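Side-chain contacts in berberine bridge enzyme-like 28 (Arabidopsis thaliana, PDB 5D79), which is an FAD-dependent oxidoreductase of the berberine bridge enzyme-like family, secreted by the plant and involved in its adaptation to salt stress: residues T92-A97 with A126-R131; I160-K165 with E350-L355; Y195-D200 with P418-N423; N311-L316 with E329-M334. All coordinates share one frame; numbering follows the deposited sequence.

Interaction 1: T92-A97 with A126-R131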
loop_
_atom_site.group_PDB
_atom_site.type_symbol
_atom_site.label_atom_id
_atom_site.label_comp_id
_atom_site.label_asym_id
_atom_site.label_seq_id
_atom_site.Cartn_x
_atom_site.Cartn_y
_atom_site.Cartn_z
ATOM N N THR A 92 13.213 -3.752 23.583
ATOM C CA THR A 92 14.534 -3.312 23.988
ATOM C C THR A 92 15.052 -2.238 23.045
ATOM O O THR A 92 15.715 -1.295 23.474
ATOM C CB THR A 92 15.505 -4.493 24.036
ATOM O OG1 THR A 92 15.021 -5.453 24.979
ATOM C CG2 THR A 92 16.892 -4.040 24.452
ATOM N N VAL A 93 14.731 -2.367 21.763
ATOM C CA VAL A 93 15.158 -1.371 20.792
ATOM C C VAL A 93 14.479 -0.033 21.063
ATOM O O VAL A 93 15.131 1.005 21.098
ATOM C CB VAL A 93 14.862 -1.812 19.361
ATOM C CG1 VAL A 93 15.185 -0.694 18.412
ATOM C CG2 VAL A 93 15.681 -3.047 19.009
ATOM N N ILE A 94 13.168 -0.074 21.275
ATOM C CA ILE A 94 12.387 1.118 21.607
ATOM C C ILE A 94 12.880 1.779 22.892
ATOM O O ILE A 94 13.091 2.991 22.931
ATOM C CB ILE A 94 10.867 0.789 21.756
ATOM C CG1 ILE A 94 10.295 0.198 20.456
ATOM C CG2 ILE A 94 10.083 2.019 22.171
ATOM C CD1 ILE A 94 10.843 0.834 19.178
ATOM N N ARG A 95 13.076 0.982 23.939
ATOM C CA ARG A 95 13.559 1.507 25.217
ATOM C C ARG A 95 14.981 2.080 25.150
ATOM O O ARG A 95 15.224 3.192 25.623
ATOM C CB ARG A 95 13.483 0.424 26.288
ATOM C CG ARG A 95 12.057 -0.010 26.563
ATOM C CD ARG A 95 11.900 -0.641 27.932
ATOM N NE ARG A 95 10.634 -1.362 28.059
ATOM C CZ ARG A 95 10.509 -2.681 27.934
ATOM N NH1 ARG A 95 11.578 -3.431 27.685
ATOM N NH2 ARG A 95 9.318 -3.253 28.063
ATOM N N CYS A 96 15.909 1.336 24.554
ATOM C CA CYS A 96 17.293 1.799 24.426
ATOM C C CYS A 96 17.447 3.013 23.520
ATOM O O CYS A 96 18.262 3.889 23.798
ATOM C CB CYS A 96 18.192 0.682 23.895
ATOM S SG CYS A 96 18.513 -0.655 25.051
ATOM N N ALA A 97 16.690 3.043 22.422
ATOM C CA ALA A 97 16.744 4.153 21.472
ATOM C C ALA A 97 16.429 5.463 22.185
ATOM O O ALA A 97 17.199 6.428 22.140
ATOM C CB ALA A 97 15.767 3.924 20.309
ATOM N N ALA A 126 18.522 4.117 12.981
ATOM C CA ALA A 126 18.690 2.683 12.900
ATOM C C ALA A 126 17.419 2.091 12.289
ATOM O O ALA A 126 16.402 2.784 12.191
ATOM C CB ALA A 126 18.963 2.107 14.269
ATOM N N VAL A 127 17.475 0.822 11.880
ATOM C CA VAL A 127 16.333 0.152 11.260
ATOM C C VAL A 127 15.883 -1.072 12.050
ATOM O O VAL A 127 16.685 -1.932 12.362
ATOM C CB VAL A 127 16.655 -0.295 9.805
ATOM C CG1 VAL A 127 15.587 -1.241 9.282
ATOM C CG2 VAL A 127 16.797 0.908 8.885
ATOM N N ILE A 128 14.598 -1.132 12.382
ATOM C CA ILE A 128 13.972 -2.349 12.904
ATOM C C ILE A 128 13.339 -3.147 11.743
ATOM O O ILE A 128 12.190 -2.889 11.351
ATOM C CB ILE A 128 12.874 -2.033 13.962
ATOM C CG1 ILE A 128 13.358 -0.996 14.978
ATOM C CG2 ILE A 128 12.426 -3.297 14.672
ATOM C CD1 ILE A 128 12.275 -0.511 15.902
ATOM N N ASP A 129 14.097 -4.094 11.191
ATOM C CA ASP A 129 13.637 -4.934 10.084
ATOM C C ASP A 129 12.889 -6.140 10.654
ATOM O O ASP A 129 13.451 -6.913 11.436
ATOM C CB ASP A 129 14.831 -5.371 9.221
ATOM C CG ASP A 129 14.423 -6.036 7.892
ATOM O OD1 ASP A 129 13.577 -6.955 7.889
ATOM O OD2 ASP A 129 14.986 -5.648 6.840
ATOM N N LEU A 130 11.628 -6.299 10.253
ATOM C CA LEU A 130 10.734 -7.297 10.851
ATOM C C LEU A 130 10.717 -8.624 10.116
ATOM O O LEU A 130 9.846 -9.456 10.359
ATOM C CB LEU A 130 9.310 -6.754 10.920
ATOM C CG LEU A 130 9.159 -5.506 11.785
ATOM C CD1 LEU A 130 7.787 -4.908 11.617
ATOM C CD2 LEU A 130 9.414 -5.858 13.235
ATOM N N ARG A 131 11.696 -8.825 9.242
ATOM C CA ARG A 131 11.752 -9.999 8.384
ATOM C C ARG A 131 11.663 -11.344 9.116
ATOM O O ARG A 131 11.226 -12.327 8.537
ATOM C CB ARG A 131 13.038 -9.965 7.566
ATOM C CG ARG A 131 14.315 -10.174 8.369
ATOM C CD ARG A 131 15.492 -10.027 7.451
ATOM N NE ARG A 131 15.256 -8.907 6.551
ATOM C CZ ARG A 131 16.079 -8.530 5.582
ATOM N NH1 ARG A 131 17.211 -9.191 5.374
ATOM N NH2 ARG A 131 15.765 -7.490 4.821
#
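I128 reaches from strand 125-129 to helix 87-100, where V93 and I94 receive it. Its CB sends CG1 to the side trans to the carbonyl carbon (chi1 -46°), and the extended second torsion (172°) carries CD1 straight out to the helix. I128 CG1 is the first atom to touch, 3.9 Å from V93 CG1. At the tip, I128 CD1 meets two methyls, V93 CG1 at 3.8 Å and I94 CD1, also at 3.8 Å. V93 and I128 run past each other in opposite directions, so their flanks touch, whereas the I94 chain lies roughly at right angles to I128 and offers only its terminal methyl. All three side chains are buried, and the contact is purely apolar.

At the end of the strand, D129 OD1 accepts from R131 N in an Asx turn, and a salt bridge joins D129 OD2 to R131 NH2 at 2.8 Å. L130, between them, touches the FAD. Helix 87-100 packs on the small mixed sheet of the FAD-binding domain: I128 touches T106 of strand 103-107, V93 also rests on I82 of strand 80-82 and on L35 of helix 29-36, and the C96-C34 disulfide ties these two helices together.

Interaction 2: I160-K165 with E350-L355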
loop_
_atom_site.group_PDB
_atom_site.type_symbol
_atom_site.label_atom_id
_atom_site.label_comp_id
_atom_site.label_asym_id
_atom_site.label_seq_id
_atom_site.Cartn_x
_atom_site.Cartn_y
_atom_site.Cartn_z
ATOM N N ILE A 160 -3.745 -19.021 3.642
ATOM C CA ILE A 160 -5.174 -19.152 3.393
ATOM C C ILE A 160 -5.491 -20.095 2.227
ATOM O O ILE A 160 -6.151 -21.115 2.408
ATOM C CB ILE A 160 -5.795 -17.796 3.083
ATOM C CG1 ILE A 160 -5.550 -16.821 4.234
ATOM C CG2 ILE A 160 -7.271 -17.963 2.802
ATOM C CD1 ILE A 160 -5.935 -15.394 3.918
ATOM N N GLY A 161 -5.011 -19.751 1.036
ATOM C CA GLY A 161 -5.393 -20.447 -0.176
ATOM C C GLY A 161 -5.049 -21.920 -0.227
ATOM O O GLY A 161 -5.786 -22.702 -0.822
ATOM N N LYS A 162 -3.930 -22.300 0.389
ATOM C CA LYS A 162 -3.498 -23.703 0.460
ATOM C C LYS A 162 -4.329 -24.526 1.449
ATOM O O LYS A 162 -4.347 -25.752 1.368
ATOM C CB LYS A 162 -2.024 -23.790 0.857
ATOM C CG LYS A 162 -1.068 -23.322 -0.201
ATOM C CD LYS A 162 -0.810 -24.420 -1.198
ATOM C CE LYS A 162 -0.117 -25.605 -0.535
ATOM N NZ LYS A 162 0.164 -26.686 -1.510
ATOM N N THR A 163 -5.006 -23.836 2.374
ATOM C CA THR A 163 -5.774 -24.454 3.462
ATOM C C THR A 163 -7.260 -24.594 3.153
ATOM O O THR A 163 -7.870 -25.617 3.445
ATOM C CB THR A 163 -5.652 -23.642 4.774
ATOM O OG1 THR A 163 -4.272 -23.397 5.080
ATOM C CG2 THR A 163 -6.310 -24.390 5.927
ATOM N N THR A 164 -7.841 -23.544 2.587
ATOM C CA THR A 164 -9.254 -23.546 2.240
ATOM C C THR A 164 -9.488 -22.744 0.987
ATOM O O THR A 164 -8.799 -21.765 0.748
ATOM C CB THR A 164 -10.127 -22.963 3.348
ATOM O OG1 THR A 164 -11.497 -23.007 2.933
ATOM C CG2 THR A 164 -9.733 -21.519 3.651
ATOM N N LYS A 165 -10.465 -23.166 0.191
ATOM C CA LYS A 165 -10.827 -22.448 -1.023
ATOM C C LYS A 165 -12.036 -21.511 -0.817
ATOM O O LYS A 165 -12.412 -20.754 -1.718
ATOM C CB LYS A 165 -11.118 -23.448 -2.144
ATOM C CG LYS A 165 -10.018 -24.461 -2.357
ATOM C CD LYS A 165 -8.715 -23.791 -2.803
ATOM C CE LYS A 165 -7.595 -24.808 -2.976
ATOM N NZ LYS A 165 -6.255 -24.169 -3.091
ATOM N N GLU A 350 0.090 -21.706 -12.927
ATOM C CA GLU A 350 1.306 -21.690 -12.116
ATOM C C GLU A 350 1.034 -22.224 -10.699
ATOM O O GLU A 350 -0.086 -22.115 -10.194
ATOM C CB GLU A 350 1.867 -20.264 -12.049
ATOM C CG GLU A 350 3.176 -20.110 -11.291
ATOM C CD GLU A 350 4.384 -20.406 -12.146
ATOM O OE1 GLU A 350 4.433 -21.498 -12.751
ATOM O OE2 GLU A 350 5.280 -19.536 -12.225
ATOM N N SER A 351 2.056 -22.795 -10.065
ATOM C CA SER A 351 1.936 -23.289 -8.691
ATOM C C SER A 351 1.729 -22.134 -7.698
ATOM O O SER A 351 2.326 -21.063 -7.848
ATOM C CB SER A 351 3.175 -24.122 -8.300
ATOM O OG SER A 351 4.340 -23.329 -8.105
ATOM N N LEU A 352 0.884 -22.358 -6.689
ATOM C CA LEU A 352 0.564 -21.330 -5.696
ATOM C C LEU A 352 1.790 -20.870 -4.907
ATOM O O LEU A 352 1.779 -19.810 -4.289
ATOM C CB LEU A 352 -0.494 -21.842 -4.725
ATOM C CG LEU A 352 -1.840 -22.236 -5.321
ATOM C CD1 LEU A 352 -2.779 -22.749 -4.223
ATOM C CD2 LEU A 352 -2.431 -21.048 -6.062
ATOM N N GLY A 353 2.842 -21.677 -4.931
ATOM C CA GLY A 353 4.054 -21.391 -4.188
ATOM C C GLY A 353 4.769 -20.105 -4.542
ATOM O O GLY A 353 5.559 -19.614 -3.748
ATOM N N VAL A 354 4.499 -19.546 -5.717
ATOM C CA VAL A 354 5.177 -18.319 -6.131
ATOM C C VAL A 354 4.732 -17.145 -5.278
ATOM O O VAL A 354 5.365 -16.089 -5.267
ATOM C CB VAL A 354 4.923 -17.994 -7.604
ATOM C CG1 VAL A 354 5.336 -19.169 -8.468
ATOM C CG2 VAL A 354 3.466 -17.644 -7.834
ATOM N N LEU A 355 3.634 -17.335 -4.558
ATOM C CA LEU A 355 3.113 -16.302 -3.682
ATOM C C LEU A 355 4.065 -16.033 -2.536
ATOM O O LEU A 355 4.082 -14.937 -1.973
ATOM C CB LEU A 355 1.751 -16.713 -3.149
ATOM C CG LEU A 355 0.730 -16.798 -4.275
ATOM C CD1 LEU A 355 -0.602 -17.162 -3.684
ATOM C CD2 LEU A 355 0.653 -15.485 -5.053
#
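The methyl L352 CD1 is received by two lysines, K162 near the end of helix 153-163 and K165 just after it. K165 NZ approaches to 3.9 Å of L352 CD1, the two side chains meeting tip to tip, while K162 brings up an aliphatic carbon instead, its CD lying 4.0 Å from L352 CD1. K162 is bent at both chi2 and chi3 (-83° and -64°), which turns the middle of its chain, and not its ammonium, to the leucine.

The ammonium of K165 is held by the backbone: K165 NZ donates to G161 O at 2.7 Å, the donor tilted from the carbonyl plane. G161 lies in the last turn of the helix, so K165 folds back over it and covers one of its late carbonyls. The C-terminal end of a helix carries the negative end of its dipole, which would probably suit a lysine ammonium. Helix 153-163 belongs to the FAD-binding PCMH-type domain, and the contact joins it to the loop between helix 336-343 and strand 363-372.

In that loop, L352 opens a short 3-10 segment, 352-355, in which L355 N bonds to L352 O at 3.1 Å. Further out, L352 also rests on Y158 of helix 153-163 and L341 of helix 336-343. L355 packs on Y158, L341 and I337, and I337 is touched by K165 as well.

Interaction 3: Y195-D200 with P418-N423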
loop_
_atom_site.group_PDB
_atom_site.type_symbol
_atom_site.label_atom_id
_atom_site.label_comp_id
_atom_site.label_asym_id
_atom_site.label_seq_id
_atom_site.Cartn_x
_atom_site.Cartn_y
_atom_site.Cartn_z
ATOM N N TYR A 195 -15.702 -6.125 0.483
ATOM C CA TYR A 195 -15.277 -6.270 1.867
ATOM C C TYR A 195 -14.493 -5.087 2.407
ATOM O O TYR A 195 -14.156 -5.065 3.584
ATOM C CB TYR A 195 -14.444 -7.538 2.020
ATOM C CG TYR A 195 -15.266 -8.797 1.879
ATOM C CD1 TYR A 195 -16.346 -9.032 2.723
ATOM C CD2 TYR A 195 -14.975 -9.743 0.896
ATOM C CE1 TYR A 195 -17.116 -10.186 2.605
ATOM C CE2 TYR A 195 -15.739 -10.898 0.770
ATOM C CZ TYR A 195 -16.807 -11.111 1.627
ATOM O OH TYR A 195 -17.570 -12.246 1.526
ATOM N N GLY A 196 -14.215 -4.096 1.566
ATOM C CA GLY A 196 -13.469 -2.922 2.000
ATOM C C GLY A 196 -11.966 -3.128 2.024
ATOM O O GLY A 196 -11.429 -3.963 1.294
ATOM N N LEU A 197 -11.279 -2.367 2.866
ATOM C CA LEU A 197 -9.815 -2.411 2.907
ATOM C C LEU A 197 -9.366 -3.492 3.879
ATOM O O LEU A 197 -10.167 -4.006 4.659
ATOM C CB LEU A 197 -9.224 -1.047 3.316
ATOM C CG LEU A 197 -9.679 0.209 2.560
ATOM C CD1 LEU A 197 -9.091 1.462 3.198
ATOM C CD2 LEU A 197 -9.300 0.127 1.093
ATOM N N ALA A 198 -8.089 -3.838 3.832
ATOM C CA ALA A 198 -7.526 -4.774 4.803
ATOM C C ALA A 198 -7.734 -4.252 6.225
ATOM O O ALA A 198 -8.126 -4.997 7.115
ATOM C CB ALA A 198 -6.036 -5.012 4.523
ATOM N N ALA A 199 -7.492 -2.958 6.412
ATOM C CA ALA A 199 -7.650 -2.308 7.711
ATOM C C ALA A 199 -9.089 -2.366 8.211
ATOM O O ALA A 199 -9.343 -2.329 9.417
ATOM C CB ALA A 199 -7.181 -0.860 7.631
ATOM N N ASP A 200 -10.028 -2.456 7.281
ATOM C CA ASP A 200 -11.436 -2.577 7.629
ATOM C C ASP A 200 -11.768 -3.960 8.153
ATOM O O ASP A 200 -12.898 -4.198 8.587
ATOM C CB ASP A 200 -12.317 -2.265 6.420
ATOM C CG ASP A 200 -12.164 -0.837 5.940
ATOM O OD1 ASP A 200 -11.715 0.025 6.729
ATOM O OD2 ASP A 200 -12.495 -0.577 4.772
ATOM N N PRO A 418 -9.994 8.066 4.741
ATOM C CA PRO A 418 -11.161 8.944 4.658
ATOM C C PRO A 418 -11.973 8.849 3.367
ATOM O O PRO A 418 -13.077 9.391 3.299
ATOM C CB PRO A 418 -10.524 10.327 4.758
ATOM C CG PRO A 418 -9.279 10.165 3.958
ATOM C CD PRO A 418 -8.769 8.775 4.329
ATOM N N HIS A 419 -11.427 8.195 2.351
ATOM C CA HIS A 419 -11.977 8.298 1.002
ATOM C C HIS A 419 -13.065 7.278 0.743
ATOM O O HIS A 419 -12.826 6.231 0.144
ATOM C CB HIS A 419 -10.856 8.145 -0.018
ATOM C CG HIS A 419 -9.638 8.928 0.333
ATOM N ND1 HIS A 419 -9.542 10.284 0.124
ATOM C CD2 HIS A 419 -8.482 8.555 0.923
ATOM C CE1 HIS A 419 -8.372 10.710 0.555
ATOM N NE2 HIS A 419 -7.708 9.679 1.039
ATOM N N ARG A 420 -14.267 7.600 1.187
ATOM C CA ARG A 420 -15.382 6.675 1.091
ATOM C C ARG A 420 -16.446 7.235 0.141
ATOM O O ARG A 420 -16.123 7.575 -0.990
ATOM C CB ARG A 420 -15.954 6.382 2.490
ATOM C CG ARG A 420 -14.895 5.937 3.517
ATOM C CD ARG A 420 -14.197 4.613 3.180
ATOM N NE ARG A 420 -13.395 4.157 4.315
ATOM C CZ ARG A 420 -12.963 2.908 4.509
ATOM N NH1 ARG A 420 -13.244 1.938 3.638
ATOM N NH2 ARG A 420 -12.248 2.623 5.590
ATOM N N GLY A 421 -17.696 7.327 0.591
ATOM C CA GLY A 421 -18.772 7.849 -0.232
ATOM C C GLY A 421 -18.434 9.172 -0.885
ATOM O O GLY A 421 -17.785 10.033 -0.284
ATOM N N GLY A 422 -18.859 9.333 -2.134
ATOM C CA GLY A 422 -18.545 10.531 -2.896
ATOM C C GLY A 422 -17.332 10.374 -3.800
ATOM O O GLY A 422 -17.053 11.227 -4.647
ATOM N N ASN A 423 -16.598 9.286 -3.610
ATOM C CA ASN A 423 -15.467 8.971 -4.474
ATOM C C ASN A 423 -15.865 7.863 -5.403
ATOM O O ASN A 423 -16.206 6.773 -4.959
ATOM C CB ASN A 423 -14.233 8.572 -3.669
ATOM C CG ASN A 423 -13.811 9.642 -2.711
ATOM O OD1 ASN A 423 -13.258 10.664 -3.111
ATOM N ND2 ASN A 423 -14.089 9.429 -1.427
#
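R420 and D200 meet head-on, guanidinium to carboxylate, with their planes only 27° apart. The grip is end-on and two-pronged: R420 NH2 donates to D200 OD1 at 2.9 Å, and R420 NH1 donates to D200 OD2, also at 2.9 Å. Both oxygens lie close to the guanidinium plane and both are met on their syn side, the usual geometry of a bidentate arginine-aspartate salt bridge. The N-H...O angles, 155° and 158°, are fairly straight. The arginine chain bends at chi2 and then runs out nearly extended, which lets a side chain rooted in the loop before strand 425-434 reach across to the other loop.

D200 OD2 has a second donor. L197 N comes from above the carboxylate plane at 2.9 Å from D200 OD2, in an almost linear bond, so the backbone helps to fix the rotation of the carboxylate. L197, from the same loop as D200, also points against the oncoming arginine, its CG 4.1 Å from R420 NH1. At the root of the arginine, R420 O accepts from N423 N across a type II turn and from N423 ND2 at 2.8 Å.

T415 OG1 adds weak bonds to both D200 OD1 and R420 NH2, while M410 packs on both partners and M407 lies against R420 and L197. The ion pair thereby links the loop between helix 192-195 and strand 202-208, in the FAD-binding domain, to the loop that leads from helix 406-409 into strand 425-434 of the seven-stranded antiparallel sheet.

Interaction 4: N311-L316 with E329-M334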
loop_
_atom_site.group_PDB
_atom_site.type_symbol
_atom_site.label_atom_id
_atom_site.label_comp_id
_atom_site.label_asym_id
_atom_site.label_seq_id
_atom_site.Cartn_x
_atom_site.Cartn_y
_atom_site.Cartn_z
ATOM N N ASN A 311 -21.710 -17.291 -15.991
ATOM C CA ASN A 311 -22.935 -16.895 -16.691
ATOM C C ASN A 311 -23.594 -15.684 -16.019
ATOM O O ASN A 311 -24.206 -14.849 -16.686
ATOM C CB ASN A 311 -23.912 -18.074 -16.787
ATOM C CG ASN A 311 -23.502 -19.095 -17.856
ATOM O OD1 ASN A 311 -22.458 -18.958 -18.506
ATOM N ND2 ASN A 311 -24.323 -20.123 -18.036
ATOM N N ASN A 312 -23.436 -15.581 -14.700
ATOM C CA ASN A 312 -23.961 -14.457 -13.938
ATOM C C ASN A 312 -23.176 -13.188 -14.196
ATOM O O ASN A 312 -23.744 -12.097 -14.232
ATOM C CB ASN A 312 -23.959 -14.767 -12.443
ATOM C CG ASN A 312 -24.935 -15.863 -12.079
ATOM O OD1 ASN A 312 -25.786 -16.236 -12.879
ATOM N ND2 ASN A 312 -24.822 -16.382 -10.868
ATOM N N LEU A 313 -21.865 -13.326 -14.360
ATOM C CA LEU A 313 -21.032 -12.192 -14.737
ATOM C C LEU A 313 -21.487 -11.639 -16.084
ATOM O O LEU A 313 -21.635 -10.428 -16.252
ATOM C CB LEU A 313 -19.553 -12.593 -14.803
ATOM C CG LEU A 313 -18.660 -11.600 -15.561
ATOM C CD1 LEU A 313 -18.574 -10.283 -14.806
ATOM C CD2 LEU A 313 -17.271 -12.160 -15.857
ATOM N N LEU A 314 -21.722 -12.543 -17.032
ATOM C CA LEU A 314 -22.019 -12.180 -18.417
ATOM C C LEU A 314 -23.361 -11.472 -18.551
ATOM O O LEU A 314 -23.487 -10.506 -19.301
ATOM C CB LEU A 314 -21.991 -13.429 -19.315
ATOM C CG LEU A 314 -20.610 -14.072 -19.483
ATOM C CD1 LEU A 314 -20.684 -15.361 -20.290
ATOM C CD2 LEU A 314 -19.646 -13.075 -20.109
ATOM N N ALA A 315 -24.358 -11.972 -17.828
ATOM C CA ALA A 315 -25.691 -11.394 -17.843
ATOM C C ALA A 315 -25.666 -10.039 -17.164
ATOM O O ALA A 315 -26.383 -9.119 -17.562
ATOM C CB ALA A 315 -26.672 -12.314 -17.154
ATOM N N LEU A 316 -24.833 -9.923 -16.137
ATOM C CA LEU A 316 -24.704 -8.669 -15.411
ATOM C C LEU A 316 -23.999 -7.626 -16.278
ATOM O O LEU A 316 -24.327 -6.440 -16.228
ATOM C CB LEU A 316 -23.954 -8.885 -14.097
ATOM C CG LEU A 316 -23.791 -7.684 -13.162
ATOM C CD1 LEU A 316 -25.126 -7.118 -12.732
ATOM C CD2 LEU A 316 -22.973 -8.074 -11.946
ATOM N N GLU A 329 -15.276 -15.936 -23.837
ATOM C CA GLU A 329 -13.904 -16.221 -24.198
ATOM C C GLU A 329 -12.963 -15.321 -23.436
ATOM O O GLU A 329 -11.792 -15.647 -23.248
ATOM C CB GLU A 329 -13.722 -16.059 -25.706
ATOM C CG GLU A 329 -14.362 -17.179 -26.500
ATOM C CD GLU A 329 -15.888 -17.120 -26.576
ATOM O OE1 GLU A 329 -16.460 -16.016 -26.666
ATOM O OE2 GLU A 329 -16.520 -18.198 -26.572
ATOM N N GLY A 330 -13.487 -14.184 -22.993
ATOM C CA GLY A 330 -12.706 -13.228 -22.236
ATOM C C GLY A 330 -12.694 -13.577 -20.765
ATOM O O GLY A 330 -12.000 -12.939 -19.982
ATOM N N CYS A 331 -13.450 -14.612 -20.402
ATOM C CA CYS A 331 -13.641 -14.989 -19.009
ATOM C C CYS A 331 -12.961 -16.288 -18.603
ATOM O O CYS A 331 -12.777 -17.182 -19.409
ATOM C CB CYS A 331 -15.118 -15.118 -18.714
ATOM S SG CYS A 331 -16.052 -13.653 -19.058
ATOM N N GLU A 332 -12.627 -16.394 -17.328
ATOM C CA GLU A 332 -12.050 -17.613 -16.803
ATOM C C GLU A 332 -12.515 -17.874 -15.372
ATOM O O GLU A 332 -12.265 -17.060 -14.477
ATOM C CB GLU A 332 -10.520 -17.554 -16.842
ATOM C CG GLU A 332 -9.895 -18.888 -16.483
ATOM C CD GLU A 332 -8.431 -18.978 -16.830
ATOM O OE1 GLU A 332 -7.857 -17.991 -17.334
ATOM O OE2 GLU A 332 -7.852 -20.051 -16.590
ATOM N N GLU A 333 -13.187 -19.007 -15.165
ATOM C CA GLU A 333 -13.573 -19.435 -13.828
ATOM C C GLU A 333 -12.391 -20.099 -13.138
ATOM O O GLU A 333 -11.720 -20.939 -13.716
ATOM C CB GLU A 333 -14.779 -20.391 -13.880
ATOM C CG GLU A 333 -16.133 -19.683 -14.075
ATOM C CD GLU A 333 -17.340 -20.603 -13.889
ATOM O OE1 GLU A 333 -17.178 -21.831 -14.038
ATOM O OE2 GLU A 333 -18.450 -20.096 -13.593
ATOM N N MET A 334 -12.131 -19.702 -11.899
ATOM C CA MET A 334 -11.037 -20.271 -11.111
ATOM C C MET A 334 -11.326 -20.018 -9.636
ATOM O O MET A 334 -12.358 -19.434 -9.307
ATOM C CB MET A 334 -9.687 -19.659 -11.509
ATOM C CG MET A 334 -9.601 -18.147 -11.278
ATOM S SD MET A 334 -8.061 -17.424 -11.864
ATOM C CE MET A 334 -8.139 -17.814 -13.594
#
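Different first torsions bring two consecutive leucines onto one sulfur. In L313 the CG lies opposite the backbone N (chi1 164°), whereas in L314 it lies opposite the carbonyl carbon (chi1 -67°), and both chains end with CD2 at C331. The arrangement is helix-on-sheet packing: helix 310-320 lies against strand 331-334, an outermost strand of the seven-stranded antiparallel sheet, with L314 and C331 nearest in the backbone, their CA atoms 8.9 Å apart.

C331 is the residue that the strand contributes to the contact. Its CB is directed at the helix, and SG is carried on to the two leucine methyls. The L313 side chain leaves its CA toward the strand, but that of L314 leaves its CA across that direction and only its end approaches. The contact is thus apolar, a sulfur set against two leucine methyls, both on its helix side, and it is only partly buried: L313 is enclosed, while L314 and C331 keep some exposure.

L313 continues inward, touching T254 and F256 of strand 253-260, Y306 of strand 298-306 and L284 of strand 284-292, so the helix covers several strands and not the edge alone. L314 and C331 extend the contact into the loop before the strand, where they touch K328 and L326 respectively. Farther along the strand, E333 OE2 accepts a hydrogen bond from V310 N at the start of the helix, a polar link beside the apolar one. At the centre of the contact, C331 SG lies 3.7 Å from L313 CD2 and 3.8 Å from L314 CD2.

How the interactions relate
From the N terminus, interaction 1 closes first, a short loop within the FAD-binding domain that joins helix 87-100 to strand 125-129, and it is complete before the others open. Interaction 2 opens at helix 153-163 and interaction 3 at 195-200; interaction 2 closes at 350-355 and interaction 3 at 418-423, so the two cross. Interaction 2 joins the FAD-binding domain to the loop after helix 336-343, and interaction 3 joins it to the loop leading into strand 425-434 of the seven-stranded sheet. Interaction 4, helix 310-320 on strand 331-334, opens and closes within the span of each. Interactions 1 and 4 lie on opposite sides of the chain's centre, and none of the four touches another.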